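Local coordinates for protein UDP-N-acetylglucosamine 3-dehydrogenase (Acidithiobacillus ferrooxidans, PDB 7BVJ) that catalyses the NAD(+)-dependent oxidation of the glucosamine 3-position of UDP-N-acetylglucosamine to a ketone, a step in the synthesis of the diamino sugar of some lipid A molecules, at residues A23-L28 with D275-I280; S53-L58 with A77-Q82; I116-R121 with R294-A299. All coordinates share one frame; numbering follows the deposited sequence.

Contact 1: residues A23-L28 with D275-I280; sequences AAISQL and DFLNAI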
loop_
_atom_site.group_PDB
_atom_site.type_symbol
_atom_site.label_atom_id
_atom_site.label_comp_id
_atom_site.label_asym_id
_atom_site.label_seq_id
_atom_site.Cartn_x
_atom_site.Cartn_y
_atom_site.Cartn_z
ATOM N N ALA A 23 -20.118 1.269 2.094
ATOM C CA ALA A 23 -21.486 1.396 2.590
ATOM C C ALA A 23 -21.667 2.668 3.404
ATOM O O ALA A 23 -22.751 3.271 3.383
ATOM C CB ALA A 23 -21.863 0.179 3.435
ATOM N N ALA A 24 -20.621 3.093 4.117
ATOM C CA ALA A 24 -20.752 4.321 4.892
ATOM C C ALA A 24 -20.693 5.586 4.031
ATOM O O ALA A 24 -21.313 6.593 4.388
ATOM C CB ALA A 24 -19.673 4.384 5.974
ATOM N N ILE A 25 -19.963 5.593 2.915
ATOM C CA ILE A 25 -19.711 6.859 2.229
ATOM C C ILE A 25 -20.256 6.920 0.807
ATOM O O ILE A 25 -19.998 7.906 0.106
ATOM C CB ILE A 25 -18.210 7.191 2.220
ATOM C CG1 ILE A 25 -17.493 6.300 1.207
ATOM C CG2 ILE A 25 -17.640 7.059 3.616
ATOM C CD1 ILE A 25 -16.024 6.532 1.200
ATOM N N SER A 26 -20.986 5.914 0.347
ATOM C CA SER A 26 -21.464 5.879 -1.036
ATOM C C SER A 26 -22.681 4.971 -1.078
ATOM O O SER A 26 -23.201 4.562 -0.036
ATOM C CB SER A 26 -20.367 5.405 -2.003
ATOM O OG SER A 26 -20.034 4.021 -1.809
ATOM N N GLN A 27 -23.126 4.645 -2.292
ATOM C CA GLN A 27 -24.297 3.792 -2.506
ATOM C C GLN A 27 -23.786 2.397 -2.870
ATOM O O GLN A 27 -23.596 2.061 -4.044
ATOM C CB GLN A 27 -25.206 4.376 -3.581
ATOM C CG GLN A 27 -25.965 5.629 -3.132
ATOM C CD GLN A 27 -25.084 6.873 -3.107
ATOM O OE1 GLN A 27 -24.530 7.272 -4.129
ATOM N NE2 GLN A 27 -24.952 7.489 -1.936
ATOM N N LEU A 28 -23.529 1.596 -1.845
ATOM C CA LEU A 28 -23.000 0.247 -2.043
ATOM C C LEU A 28 -24.089 -0.639 -2.634
ATOM O O LEU A 28 -25.049 -0.984 -1.944
ATOM C CB LEU A 28 -22.498 -0.323 -0.722
ATOM C CG LEU A 28 -21.910 -1.750 -0.716
ATOM C CD1 LEU A 28 -20.580 -1.850 -1.447
ATOM C CD2 LEU A 28 -21.761 -2.286 0.710
ATOM N N ASP A 275 -10.719 9.106 -1.260
ATOM C CA ASP A 275 -9.853 9.702 -2.269
ATOM C C ASP A 275 -10.118 9.099 -3.652
ATOM O O ASP A 275 -10.233 9.827 -4.646
ATOM C CB ASP A 275 -8.398 9.538 -1.842
ATOM C CG ASP A 275 -7.442 10.188 -2.796
ATOM O OD1 ASP A 275 -7.179 9.576 -3.848
ATOM O OD2 ASP A 275 -6.947 11.305 -2.505
ATOM N N PHE A 276 -10.218 7.765 -3.730
ATOM C CA PHE A 276 -10.533 7.085 -4.993
ATOM C C PHE A 276 -11.834 7.625 -5.606
ATOM O O PHE A 276 -11.894 7.975 -6.804
ATOM C CB PHE A 276 -10.581 5.565 -4.707
ATOM C CG PHE A 276 -11.175 4.698 -5.810
ATOM C CD1 PHE A 276 -10.695 4.741 -7.114
ATOM C CD2 PHE A 276 -12.172 3.778 -5.505
ATOM C CE1 PHE A 276 -11.234 3.905 -8.108
ATOM C CE2 PHE A 276 -12.730 2.954 -6.490
ATOM C CZ PHE A 276 -12.253 3.014 -7.799
ATOM N N LEU A 277 -12.878 7.741 -4.786
ATOM C CA LEU A 277 -14.174 8.176 -5.313
ATOM C C LEU A 277 -14.161 9.668 -5.690
ATOM O O LEU A 277 -14.788 10.078 -6.679
ATOM C CB LEU A 277 -15.276 7.869 -4.297
ATOM C CG LEU A 277 -15.517 6.393 -3.942
ATOM C CD1 LEU A 277 -16.676 6.238 -2.948
ATOM C CD2 LEU A 277 -15.765 5.576 -5.199
ATOM N N ASN A 278 -13.437 10.487 -4.929
ATOM C CA ASN A 278 -13.286 11.890 -5.305
ATOM C C ASN A 278 -12.523 12.016 -6.608
ATOM O O ASN A 278 -12.836 12.879 -7.428
ATOM C CB ASN A 278 -12.589 12.674 -4.198
ATOM C CG ASN A 278 -13.459 12.838 -2.986
ATOM O OD1 ASN A 278 -14.686 12.843 -3.090
ATOM N ND2 ASN A 278 -12.842 12.961 -1.824
ATOM N N ALA A 279 -11.533 11.155 -6.828
ATOM C CA ALA A 279 -10.798 11.219 -8.085
ATOM C C ALA A 279 -11.718 10.942 -9.259
ATOM O O ALA A 279 -11.634 11.606 -10.301
ATOM C CB ALA A 279 -9.640 10.229 -8.067
ATOM N N ILE A 280 -12.603 9.953 -9.112
ATOM C CA ILE A 280 -13.564 9.692 -10.187
ATOM C C ILE A 280 -14.441 10.914 -10.413
ATOM O O ILE A 280 -14.609 11.378 -11.549
ATOM C CB ILE A 280 -14.424 8.453 -9.884
ATOM C CG1 ILE A 280 -13.583 7.181 -9.930
ATOM C CG2 ILE A 280 -15.597 8.383 -10.872
ATOM C CD1 ILE A 280 -14.163 6.011 -9.108
#
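Leu277 reaches out from helix 268-282 and lays one methyl group, CD1, against the bend where helix 13-25 ends and strand 27-32 is about to begin. Its nearest neighbour on the other segment is Ser26, whose CB lies 3.9 Å from Leu277 CD1. A little further off, the end of Ile25 meets the same methyl, with Ile25 CD1 4.2 Å from Leu277 CD1. Both of these chains run extended, each CD1 anti to its CA (chi2 -178° in Leu277 and -177° in Ile25), which carries the methyls to the far ends of the side chains, where they meet. Ser26, the first residue to leave helical geometry, has OG between its backbone N and carbonyl carbon (chi1 68°). There the hydroxyl is hydrogen-bonded with Tyr22 O and with Thr6 OG1, within the nucleotide-binding domain. Leu277 also rests on Ile2, Tyr22 and Ala63, which extend the apolar surroundings of this small contact. With the buried hydroxyl satisfied by Tyr22 and Thr6, the serine meets the leucine chiefly through carbon, and the join rests on non-directional apolar packing.

Contact 2: residues S53-L58 with A77-Q82; sequences SVDALL and AEVAMQ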
loop_
_atom_site.group_PDB
_atom_site.type_symbol
_atom_site.label_atom_id
_atom_site.label_comp_id
_atom_site.label_asym_id
_atom_site.label_seq_id
_atom_site.Cartn_x
_atom_site.Cartn_y
_atom_site.Cartn_z
ATOM N N SER A 53 -22.809 -13.232 -9.738
ATOM C CA SER A 53 -21.650 -13.284 -10.626
ATOM C C SER A 53 -20.958 -11.929 -10.592
ATOM O O SER A 53 -21.554 -10.923 -10.196
ATOM C CB SER A 53 -22.041 -13.643 -12.064
ATOM O OG SER A 53 -22.746 -12.568 -12.666
ATOM N N VAL A 54 -19.686 -11.918 -11.009
ATOM C CA VAL A 54 -18.959 -10.653 -11.103
ATOM C C VAL A 54 -19.634 -9.729 -12.109
ATOM O O VAL A 54 -19.703 -8.507 -11.906
ATOM C CB VAL A 54 -17.475 -10.891 -11.446
ATOM C CG1 VAL A 54 -17.319 -11.501 -12.814
ATOM C CG2 VAL A 54 -16.705 -9.582 -11.388
ATOM N N ASP A 55 -20.177 -10.298 -13.196
ATOM C CA ASP A 55 -20.724 -9.464 -14.265
ATOM C C ASP A 55 -21.965 -8.711 -13.804
ATOM O O ASP A 55 -22.172 -7.555 -14.188
ATOM C CB ASP A 55 -21.024 -10.313 -15.502
ATOM C CG ASP A 55 -19.785 -11.001 -16.046
ATOM O OD1 ASP A 55 -19.904 -12.165 -16.484
ATOM O OD2 ASP A 55 -18.686 -10.387 -16.022
ATOM N N ALA A 56 -22.785 -9.338 -12.956
ATOM C CA ALA A 56 -24.004 -8.688 -12.487
ATOM C C ALA A 56 -23.695 -7.607 -11.465
ATOM O O ALA A 56 -24.399 -6.589 -11.395
ATOM C CB ALA A 56 -24.968 -9.720 -11.903
ATOM N N LEU A 57 -22.662 -7.818 -10.644
ATOM C CA LEU A 57 -22.114 -6.717 -9.860
ATOM C C LEU A 57 -21.726 -5.557 -10.771
ATOM O O LEU A 57 -22.176 -4.428 -10.585
ATOM C CB LEU A 57 -20.907 -7.190 -9.043
ATOM C CG LEU A 57 -20.293 -6.148 -8.089
ATOM C CD1 LEU A 57 -19.693 -6.833 -6.856
ATOM C CD2 LEU A 57 -19.244 -5.325 -8.781
ATOM N N LEU A 58 -20.882 -5.827 -11.770
ATOM C CA LEU A 58 -20.358 -4.742 -12.587
ATOM C C LEU A 58 -21.476 -3.988 -13.308
ATOM O O LEU A 58 -21.368 -2.774 -13.514
ATOM C CB LEU A 58 -19.318 -5.289 -13.566
ATOM C CG LEU A 58 -18.011 -5.678 -12.858
ATOM C CD1 LEU A 58 -17.161 -6.578 -13.725
ATOM C CD2 LEU A 58 -17.217 -4.421 -12.427
ATOM N N ALA A 77 -9.525 -7.287 -12.770
ATOM C CA ALA A 77 -9.483 -5.888 -13.185
ATOM C C ALA A 77 -9.743 -5.757 -14.672
ATOM O O ALA A 77 -10.371 -4.788 -15.115
ATOM C CB ALA A 77 -8.129 -5.259 -12.834
ATOM N N GLU A 78 -9.259 -6.715 -15.465
ATOM C CA GLU A 78 -9.560 -6.706 -16.890
ATOM C C GLU A 78 -11.066 -6.770 -17.121
ATOM O O GLU A 78 -11.616 -5.996 -17.919
ATOM C CB GLU A 78 -8.851 -7.873 -17.578
ATOM C CG GLU A 78 -8.665 -7.694 -19.065
ATOM C CD GLU A 78 -8.098 -8.932 -19.735
ATOM O OE1 GLU A 78 -8.313 -10.064 -19.215
ATOM O OE2 GLU A 78 -7.444 -8.767 -20.785
ATOM N N VAL A 79 -11.759 -7.689 -16.430
ATOM C CA VAL A 79 -13.211 -7.778 -16.621
ATOM C C VAL A 79 -13.891 -6.494 -16.146
ATOM O O VAL A 79 -14.825 -5.991 -16.785
ATOM C CB VAL A 79 -13.789 -9.022 -15.919
ATOM C CG1 VAL A 79 -15.318 -9.042 -16.052
ATOM C CG2 VAL A 79 -13.202 -10.306 -16.514
ATOM N N ALA A 80 -13.408 -5.925 -15.037
ATOM C CA ALA A 80 -14.056 -4.748 -14.476
ATOM C C ALA A 80 -13.872 -3.537 -15.383
ATOM O O ALA A 80 -14.813 -2.764 -15.592
ATOM C CB ALA A 80 -13.530 -4.472 -13.071
ATOM N N MET A 81 -12.692 -3.387 -15.982
ATOM C CA MET A 81 -12.473 -2.256 -16.874
ATOM C C MET A 81 -13.137 -2.447 -18.226
ATOM O O MET A 81 -13.460 -1.454 -18.887
ATOM C CB MET A 81 -10.981 -2.002 -17.075
ATOM C CG MET A 81 -10.313 -1.347 -15.888
ATOM S SD MET A 81 -8.521 -1.340 -16.053
ATOM C CE MET A 81 -8.085 -0.567 -14.518
ATOM N N GLN A 82 -13.308 -3.695 -18.676
ATOM C CA GLN A 82 -14.035 -3.914 -19.923
ATOM C C GLN A 82 -15.474 -3.435 -19.805
ATOM O O GLN A 82 -16.088 -3.051 -20.807
ATOM C CB GLN A 82 -14.008 -5.394 -20.308
ATOM C CG GLN A 82 -14.565 -5.652 -21.690
ATOM C CD GLN A 82 -13.931 -4.747 -22.732
ATOM O OE1 GLN A 82 -12.708 -4.703 -22.862
ATOM N NE2 GLN A 82 -14.760 -4.014 -23.477
#
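Leu58 of helix 54-59 points its side chain at Val79 and Ala80 of helix 73-82. From CB the chain turns to a CG anti to the carbonyl carbon (chi1 -72°), and these two atoms form the stem that carries the branches across. At the fork, Leu58 CD1 packs 3.7 Å from Ala80 CA and 3.9 Å from Val79 CG1. Leu58 CD2, the other branch, meets Ala80 CB, also at 3.7 Å. The two methyls thus fit around one small residue, whose lack of a longer side chain lets the leucine come up to the backbone of the partner helix. Val79 crosses Leu58 at about a right angle; with CG1 anti to the backbone N (chi1 176°), the same methyl that meets the leucine also meets the more exposed Asp55, whose OD2 is 3.6 Å from Val79 CG1. At the start of helix 54-59, Ser53 is the N-cap, its OG accepting from Ala56 N at 3.2 Å. Leu58 further touches Val64, and Ala80 touches Cys87, both on strands of the parallel sheet. The short helical axes pass 10.2 Å apart at -38°, an arrangement of neighbouring helices, one leading into strand 63-66 and the other following it, that belongs to the Rossmann fold.

Contact 3: residues I116-R121 with R294-A299; sequences IGHIKR and RRVLAA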
loop_
_atom_site.group_PDB
_atom_site.type_symbol
_atom_site.label_atom_id
_atom_site.label_comp_id
_atom_site.label_asym_id
_atom_site.label_seq_id
_atom_site.Cartn_x
_atom_site.Cartn_y
_atom_site.Cartn_z
ATOM N N ILE A 116 -4.293 1.953 -6.836
ATOM C CA ILE A 116 -3.747 0.798 -6.139
ATOM C C ILE A 116 -3.814 1.091 -4.646
ATOM O O ILE A 116 -3.521 2.212 -4.215
ATOM C CB ILE A 116 -2.301 0.489 -6.584
ATOM C CG1 ILE A 116 -2.176 0.532 -8.107
ATOM C CG2 ILE A 116 -1.865 -0.888 -6.091
ATOM C CD1 ILE A 116 -3.180 -0.357 -8.845
ATOM N N GLY A 117 -4.196 0.086 -3.862
ATOM C CA GLY A 117 -4.331 0.239 -2.424
ATOM C C GLY A 117 -3.033 0.285 -1.634
ATOM O O GLY A 117 -2.733 -0.633 -0.867
ATOM N N HIS A 118 -2.269 1.370 -1.785
ATOM C CA HIS A 118 -1.033 1.558 -1.035
ATOM C C HIS A 118 -1.329 2.461 0.157
ATOM O O HIS A 118 -1.043 3.668 0.164
ATOM C CB HIS A 118 0.057 2.109 -1.944
ATOM C CG HIS A 118 0.735 1.045 -2.744
ATOM N ND1 HIS A 118 1.517 0.073 -2.163
ATOM C CD2 HIS A 118 0.713 0.770 -4.070
ATOM C CE1 HIS A 118 1.977 -0.738 -3.099
ATOM N NE2 HIS A 118 1.498 -0.341 -4.264
ATOM N N ILE A 119 -1.861 1.820 1.202
ATOM C CA ILE A 119 -2.502 2.502 2.322
ATOM C C ILE A 119 -1.554 3.447 3.064
ATOM O O ILE A 119 -1.988 4.505 3.544
ATOM C CB ILE A 119 -3.136 1.462 3.272
ATOM C CG1 ILE A 119 -4.076 2.144 4.275
ATOM C CG2 ILE A 119 -2.062 0.603 3.981
ATOM C CD1 ILE A 119 -5.229 1.271 4.753
ATOM N N LYS A 120 -0.259 3.129 3.140
ATOM C CA LYS A 120 0.759 3.862 3.944
ATOM C C LYS A 120 0.916 5.294 3.439
ATOM O O LYS A 120 1.394 6.084 4.144
ATOM C CB LYS A 120 2.092 3.119 3.882
ATOM C CG LYS A 120 2.603 2.481 5.148
ATOM C CD LYS A 120 1.937 1.209 5.505
ATOM C CE LYS A 120 1.069 1.393 6.729
ATOM N NZ LYS A 120 0.213 0.218 6.946
ATOM N N ARG A 121 0.515 5.558 2.215
ATOM C CA ARG A 121 0.587 6.914 1.698
ATOM C C ARG A 121 -0.357 7.846 2.435
ATOM O O ARG A 121 -0.082 9.048 2.509
ATOM C CB ARG A 121 0.259 6.951 0.211
ATOM C CG ARG A 121 1.247 6.274 -0.701
ATOM C CD ARG A 121 0.974 6.648 -2.126
ATOM N NE ARG A 121 1.986 6.132 -3.046
ATOM C CZ ARG A 121 2.255 6.692 -4.218
ATOM N NH1 ARG A 121 1.577 7.760 -4.595
ATOM N NH2 ARG A 121 3.182 6.189 -5.009
ATOM N N ARG A 294 2.853 0.240 -10.426
ATOM C CA ARG A 294 3.805 -0.516 -11.236
ATOM C C ARG A 294 5.246 -0.142 -10.896
ATOM O O ARG A 294 6.119 -1.013 -10.867
ATOM C CB ARG A 294 3.513 -0.289 -12.725
ATOM C CG ARG A 294 4.379 -1.095 -13.673
ATOM C CD ARG A 294 5.380 -0.227 -14.437
ATOM N NE ARG A 294 5.913 -0.917 -15.611
ATOM C CZ ARG A 294 7.144 -1.413 -15.710
ATOM N NH1 ARG A 294 7.998 -1.285 -14.703
ATOM N NH2 ARG A 294 7.526 -2.033 -16.823
ATOM N N ARG A 295 5.517 1.148 -10.657
ATOM C CA ARG A 295 6.852 1.574 -10.222
ATOM C C ARG A 295 7.305 0.781 -9.004
ATOM O O ARG A 295 8.393 0.170 -8.994
ATOM C CB ARG A 295 6.853 3.079 -9.896
ATOM C CG ARG A 295 7.216 4.007 -11.054
ATOM C CD ARG A 295 7.854 5.345 -10.585
ATOM N NE ARG A 295 7.679 5.547 -9.150
ATOM C CZ ARG A 295 6.652 6.184 -8.595
ATOM N NH1 ARG A 295 5.702 6.711 -9.368
ATOM N NH2 ARG A 295 6.569 6.296 -7.269
ATOM N N VAL A 296 6.484 0.790 -7.953
ATOM C CA VAL A 296 6.879 0.060 -6.715
ATOM C C VAL A 296 6.902 -1.446 -6.985
ATOM O O VAL A 296 7.713 -2.091 -6.385
ATOM C CB VAL A 296 6.107 0.450 -5.438
ATOM C CG1 VAL A 296 4.631 0.188 -5.484
ATOM C CG2 VAL A 296 6.727 -0.175 -4.220
ATOM N N LEU A 297 6.002 -1.951 -7.829
ATOM C CA LEU A 297 5.982 -3.379 -8.146
ATOM C C LEU A 297 7.287 -3.826 -8.797
ATOM O O LEU A 297 7.824 -4.886 -8.454
ATOM C CB LEU A 297 4.800 -3.707 -9.063
ATOM C CG LEU A 297 4.760 -5.156 -9.569
ATOM C CD1 LEU A 297 4.375 -6.126 -8.460
ATOM C CD2 LEU A 297 3.831 -5.319 -10.758
ATOM N N ALA A 298 7.796 -3.038 -9.749
ATOM C CA ALA A 298 9.077 -3.346 -10.388
ATOM C C ALA A 298 10.225 -3.306 -9.380
ATOM O O ALA A 298 11.093 -4.192 -9.376
ATOM C CB ALA A 298 9.342 -2.368 -11.540
ATOM N N ALA A 299 10.235 -2.299 -8.503
ATOM C CA ALA A 299 11.248 -2.280 -7.447
ATOM C C ALA A 299 11.153 -3.512 -6.545
ATOM O O ALA A 299 12.173 -4.106 -6.157
ATOM C CB ALA A 299 11.110 -1.001 -6.620
#
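Val296 on the long C-terminal helix 290-312 pushes a methyl against the imidazole of His118, at the C-terminal side of strand 114-117, an outermost strand of the Rossmann sheet. The two side chains approach from opposite directions, and Val296 CG1 meets the ring obliquely, 3.4 Å from His118 NE2 and 3.7 Å from His118 CE1. A chi1 of 62° puts this CG1 between the backbone N and carbonyl carbon of Val296, on the side facing the imidazole. Beside this pair, Arg121 and Arg295 cross at about a right angle, with Arg121 NH2 4.1 Å from Arg295 NH2 and the guanidinium planes 33° apart. Arg295 folds at its third torsion (chi3 -13°), which turns its end toward the other arginine. Two like charges this close would repel, but the salt bridge from Arg121 NE to Asp167 OD2 on helix 157-173 probably offsets part of the cost. In the next shell, Asp167 also touches His118, and Lys91 and Cys288 border the histidine as well. Lys91 is one of two candidates for the catalytic base; the other, His164, is in contact with Lys120, so the segment 116-121 borders both. Behind His118, Gly117 centres an inverse gamma turn, closed by His118 N donating to Ile116 O at 2.9 Å.

How the contacts relate
From the N terminus, the chain passes through 23-28, at the junction of the first Rossmann helix and the second strand, long before its partner appears. Contact 2 opens and closes next, joining two helices next to each other in sequence and closing a loop of only 18 residues, nested inside the loop of contact 1. Segment 116-121, which starts in the last strand of the parallel sheet, then opens contact 3. The eight-stranded mixed sheet follows, and the returning helices 268-282 and 290-312 close contact 1 and then contact 3, whose loops therefore cross. Contact 2 is internal to the nucleotide-binding domain; the other two bring the C-terminal helices back onto it. No two contacts touch.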